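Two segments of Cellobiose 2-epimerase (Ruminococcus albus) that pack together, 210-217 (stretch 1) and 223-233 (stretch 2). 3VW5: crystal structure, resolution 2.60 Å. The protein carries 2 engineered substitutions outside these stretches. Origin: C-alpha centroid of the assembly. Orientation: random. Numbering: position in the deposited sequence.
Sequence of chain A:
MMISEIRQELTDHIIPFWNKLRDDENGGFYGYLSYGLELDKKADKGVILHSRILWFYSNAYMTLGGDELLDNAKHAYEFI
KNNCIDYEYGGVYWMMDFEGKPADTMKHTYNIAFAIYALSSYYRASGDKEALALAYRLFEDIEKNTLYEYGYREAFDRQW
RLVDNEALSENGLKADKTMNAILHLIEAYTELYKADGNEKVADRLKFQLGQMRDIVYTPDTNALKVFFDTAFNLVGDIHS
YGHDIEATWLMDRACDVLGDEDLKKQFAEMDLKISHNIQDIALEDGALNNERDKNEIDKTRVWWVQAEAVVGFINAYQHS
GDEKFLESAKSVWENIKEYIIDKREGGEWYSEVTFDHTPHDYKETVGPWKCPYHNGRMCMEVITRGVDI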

# COMPACT_ATOMS: atom_id res chain seq x y z
N GLY A 210 7.30 -9.23 14.83
CA GLY A 210 8.55 -9.35 15.58
C GLY A 210 9.76 -8.83 14.82
O GLY A 210 10.63 -8.16 15.38
N GLN A 211 9.81 -9.13 13.53
CA GLN A 211 10.91 -8.66 12.70
C GLN A 211 10.91 -7.13 12.61
O GLN A 211 11.98 -6.49 12.66
CB GLN A 211 10.83 -9.27 11.30
CG GLN A 211 11.15 -10.74 11.26
CD GLN A 211 11.69 -11.17 9.91
OE1 GLN A 211 11.10 -10.86 8.87
NE2 GLN A 211 12.81 -11.90 9.93
N MET A 212 9.72 -6.55 12.48
CA MET A 212 9.61 -5.11 12.50
C MET A 212 10.15 -4.54 13.80
O MET A 212 10.88 -3.56 13.78
CB MET A 212 8.17 -4.65 12.23
CG MET A 212 7.69 -4.94 10.80
SD MET A 212 8.42 -3.97 9.48
CE MET A 212 8.05 -2.35 10.05
N ARG A 213 9.81 -5.17 14.93
CA ARG A 213 10.24 -4.66 16.24
C ARG A 213 11.72 -4.96 16.53
O ARG A 213 12.46 -4.09 17.00
CB ARG A 213 9.33 -5.18 17.38
CG ARG A 213 10.09 -5.60 18.63
CD ARG A 213 9.23 -5.83 19.89
NE ARG A 213 8.28 -6.95 19.84
CZ ARG A 213 8.60 -8.25 19.70
NH1 ARG A 213 9.86 -8.63 19.56
NH2 ARG A 213 7.63 -9.16 19.69
N ASP A 214 12.17 -6.17 16.21
CA ASP A 214 13.52 -6.60 16.59
C ASP A 214 14.63 -6.26 15.59
O ASP A 214 15.78 -6.05 15.99
CB ASP A 214 13.51 -8.09 16.90
CG ASP A 214 12.63 -8.44 18.09
OD1 ASP A 214 12.41 -7.54 18.94
OD2 ASP A 214 12.16 -9.60 18.18
N ILE A 215 14.30 -6.18 14.30
CA ILE A 215 15.31 -5.89 13.30
C ILE A 215 15.18 -4.50 12.67
O ILE A 215 16.15 -3.75 12.61
CB ILE A 215 15.32 -6.92 12.17
CG1 ILE A 215 15.40 -8.34 12.74
CG2 ILE A 215 16.48 -6.65 11.25
CD1 ILE A 215 15.55 -9.42 11.69
N VAL A 216 14.00 -4.17 12.18
CA VAL A 216 13.89 -3.01 11.32
C VAL A 216 13.79 -1.69 12.09
O VAL A 216 14.37 -0.68 11.68
CB VAL A 216 12.84 -3.21 10.16
CG1 VAL A 216 12.22 -4.56 10.28
CG2 VAL A 216 11.79 -2.10 10.09
N TYR A 217 13.08 -1.71 13.22
CA TYR A 217 12.98 -0.54 14.10
C TYR A 217 14.35 -0.18 14.70
O TYR A 217 15.09 -1.03 15.15
CB TYR A 217 11.94 -0.81 15.20
CG TYR A 217 11.84 0.29 16.23
CD1 TYR A 217 11.44 1.57 15.88
CD2 TYR A 217 12.14 0.05 17.57
CE1 TYR A 217 11.35 2.58 16.83
CE2 TYR A 217 12.05 1.05 18.52
CZ TYR A 217 11.65 2.31 18.14
OH TYR A 217 11.56 3.32 19.07
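Stretch 2 (223-233) ALKVFFDTAFN

Stretch 1 is the last part of a helix, running from Gly210 to Val216 and widened into a pi-type turn at 212-216; Tyr217 is the first residue to leave helical phi/psi. Stretch 2 comes back past this end in a largely extended form. A weakly bonded strand at about Ala223 and Leu224 leads to a second strand that includes Phe227 and Phe228, after which a type I turn from Asp229 to Phe232 reverses the chain. The two segments meet in antiparallel fashion through a bridge between Tyr217 and Leu224, a non-hydrogen-bonded pair with CA atoms 4.6 Å apart and side chains on the same face. Next along, Val216 CA lies 5.0 Å from Lys225 CA, whereas Ile215 CA is 7.5 Å from Phe232 CA, at the close of the turn. In all, 498 Å² of surface is buried, both sides summed.

The polar contacts gather where the helix ends, because carbonyls there have no further helical turn to supply N-H donors. Lys225 N donates to Val216 O at 2.8 Å, and the 174° angle makes this bond almost linear. Leu224 CA adds a CA-H...O contact to Val216 O at 3.5 Å. The long lysine side chain then brings its ammonium group back to the helix end: Lys225 NZ donates to Ile215 O at 2.9 Å and, weakly, to Val216 O at 3.2 Å. A flexible chain with several N-H donors suits such a cluster of acceptors.

The apolar contacts are built from aliphatic and aromatic side chains, with the thioether of Met212. Ile215 points toward stretch 2 and meets Phe232, its CD1 lying 3.8 Å from the centroid of the Phe232 ring, over one face, in a CH-pi contact; Ile215 CG2 is 3.5 Å from Phe232 CD1 and 4.2 Å from Phe228 CE1. Phe228 also packs on Val216, with CZ 3.9 Å from Val216 CB. Leu224 suits its place because its branched end fills the space among three neighbours: Leu224 CD1 lies 4.1 Å from Met212 CE, and Leu224 CD2 lies 3.8 Å from Val216 CG2 and 4.2 Å from Tyr217 CB, near the plane of the tyrosine ring at its edge. Apart from these apolar pairs, the amide nitrogen Gln211 NE2 comes within 3.5 Å of Phe232 CE2.

The turn is secured within stretch 2. Phe232 N donates to Asp229 O at 2.8 Å, and Asp229 OD1 accepts from Ala231 N at 3.1 Å and Asn233 N at 2.8 Å. A short carboxylate is well suited to gathering these backbone N-H groups, in a turn that carries Phe232 to the helix.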

# COMPACT_ATOMS: atom_id res chain seq x y z
N ALA A 223 13.62 5.43 13.88
CA ALA A 223 13.47 5.21 12.44
C ALA A 223 13.27 3.72 12.11
O ALA A 223 13.59 2.85 12.92
CB ALA A 223 14.66 5.74 11.70
N LEU A 224 12.75 3.45 10.92
CA LEU A 224 12.73 2.10 10.37
C LEU A 224 13.83 1.98 9.35
O LEU A 224 13.97 2.85 8.48
CB LEU A 224 11.40 1.83 9.68
CG LEU A 224 10.17 1.92 10.56
CD1 LEU A 224 8.93 1.66 9.74
CD2 LEU A 224 10.29 0.94 11.71
N LYS A 225 14.62 0.91 9.43
CA LYS A 225 15.59 0.65 8.38
C LYS A 225 14.85 0.21 7.11
O LYS A 225 13.73 -0.31 7.19
CB LYS A 225 16.59 -0.40 8.83
CG LYS A 225 17.42 0.01 10.03
CD LYS A 225 18.19 -1.19 10.58
CE LYS A 225 18.51 -1.03 12.06
NZ LYS A 225 17.31 -1.16 12.95
N VAL A 226 15.46 0.40 5.95
CA VAL A 226 14.75 0.16 4.69
C VAL A 226 15.26 -1.06 3.91
O VAL A 226 14.47 -1.89 3.50
CB VAL A 226 14.77 1.42 3.78
CG1 VAL A 226 14.03 1.15 2.47
CG2 VAL A 226 14.17 2.62 4.51
N PHE A 227 16.58 -1.14 3.71
CA PHE A 227 17.19 -2.18 2.88
C PHE A 227 18.20 -3.04 3.66
O PHE A 227 18.95 -2.53 4.50
CB PHE A 227 17.87 -1.57 1.65
CG PHE A 227 16.93 -0.85 0.73
CD1 PHE A 227 15.94 -1.55 0.04
CD2 PHE A 227 17.03 0.52 0.54
CE1 PHE A 227 15.06 -0.89 -0.81
CE2 PHE A 227 16.16 1.19 -0.31
CZ PHE A 227 15.17 0.48 -0.99
N PHE A 228 18.21 -4.34 3.36
CA PHE A 228 19.09 -5.28 4.05
C PHE A 228 19.70 -6.28 3.09
O PHE A 228 19.18 -6.53 2.00
CB PHE A 228 18.36 -6.06 5.15
CG PHE A 228 17.44 -5.23 5.99
CD1 PHE A 228 17.84 -4.79 7.24
CD2 PHE A 228 16.16 -4.92 5.54
CE1 PHE A 228 16.98 -4.03 8.02
CE2 PHE A 228 15.31 -4.17 6.30
CZ PHE A 228 15.71 -3.72 7.55
N ASP A 229 20.81 -6.88 3.52
CA ASP A 229 21.36 -8.06 2.85
C ASP A 229 20.82 -9.37 3.45
O ASP A 229 19.95 -9.37 4.34
CB ASP A 229 22.89 -8.05 2.89
CG ASP A 229 23.45 -7.87 4.30
OD1 ASP A 229 22.77 -8.22 5.30
OD2 ASP A 229 24.59 -7.35 4.41
N THR A 230 21.36 -10.48 2.97
CA THR A 230 20.85 -11.79 3.34
C THR A 230 21.10 -12.10 4.81
O THR A 230 20.59 -13.08 5.34
CB THR A 230 21.42 -12.88 2.43
OG1 THR A 230 22.77 -12.55 2.11
CG2 THR A 230 20.64 -12.94 1.12
N ALA A 231 21.87 -11.23 5.46
CA ALA A 231 22.17 -11.34 6.90
C ALA A 231 21.33 -10.38 7.76
O ALA A 231 21.55 -10.23 8.97
CB ALA A 231 23.65 -11.08 7.13
N PHE A 232 20.35 -9.74 7.12
CA PHE A 232 19.59 -8.68 7.77
C PHE A 232 20.45 -7.55 8.33
O PHE A 232 20.12 -6.94 9.35
CB PHE A 232 18.66 -9.24 8.85
CG PHE A 232 17.25 -9.34 8.40
CD1 PHE A 232 16.55 -8.19 8.06
CD2 PHE A 232 16.62 -10.56 8.29
CE1 PHE A 232 15.23 -8.27 7.63
CE2 PHE A 232 15.30 -10.65 7.86
CZ PHE A 232 14.60 -9.50 7.53
N ASN A 233 21.56 -7.28 7.66
CA ASN A 233 22.35 -6.11 7.97
C ASN A 233 22.01 -4.97 7.01
O ASN A 233 21.68 -5.19 5.85
CB ASN A 233 23.85 -6.42 7.94
CG ASN A 233 24.33 -7.10 9.20
OD1 ASN A 233 23.74 -6.95 10.28
ND2 ASN A 233 25.41 -7.84 9.08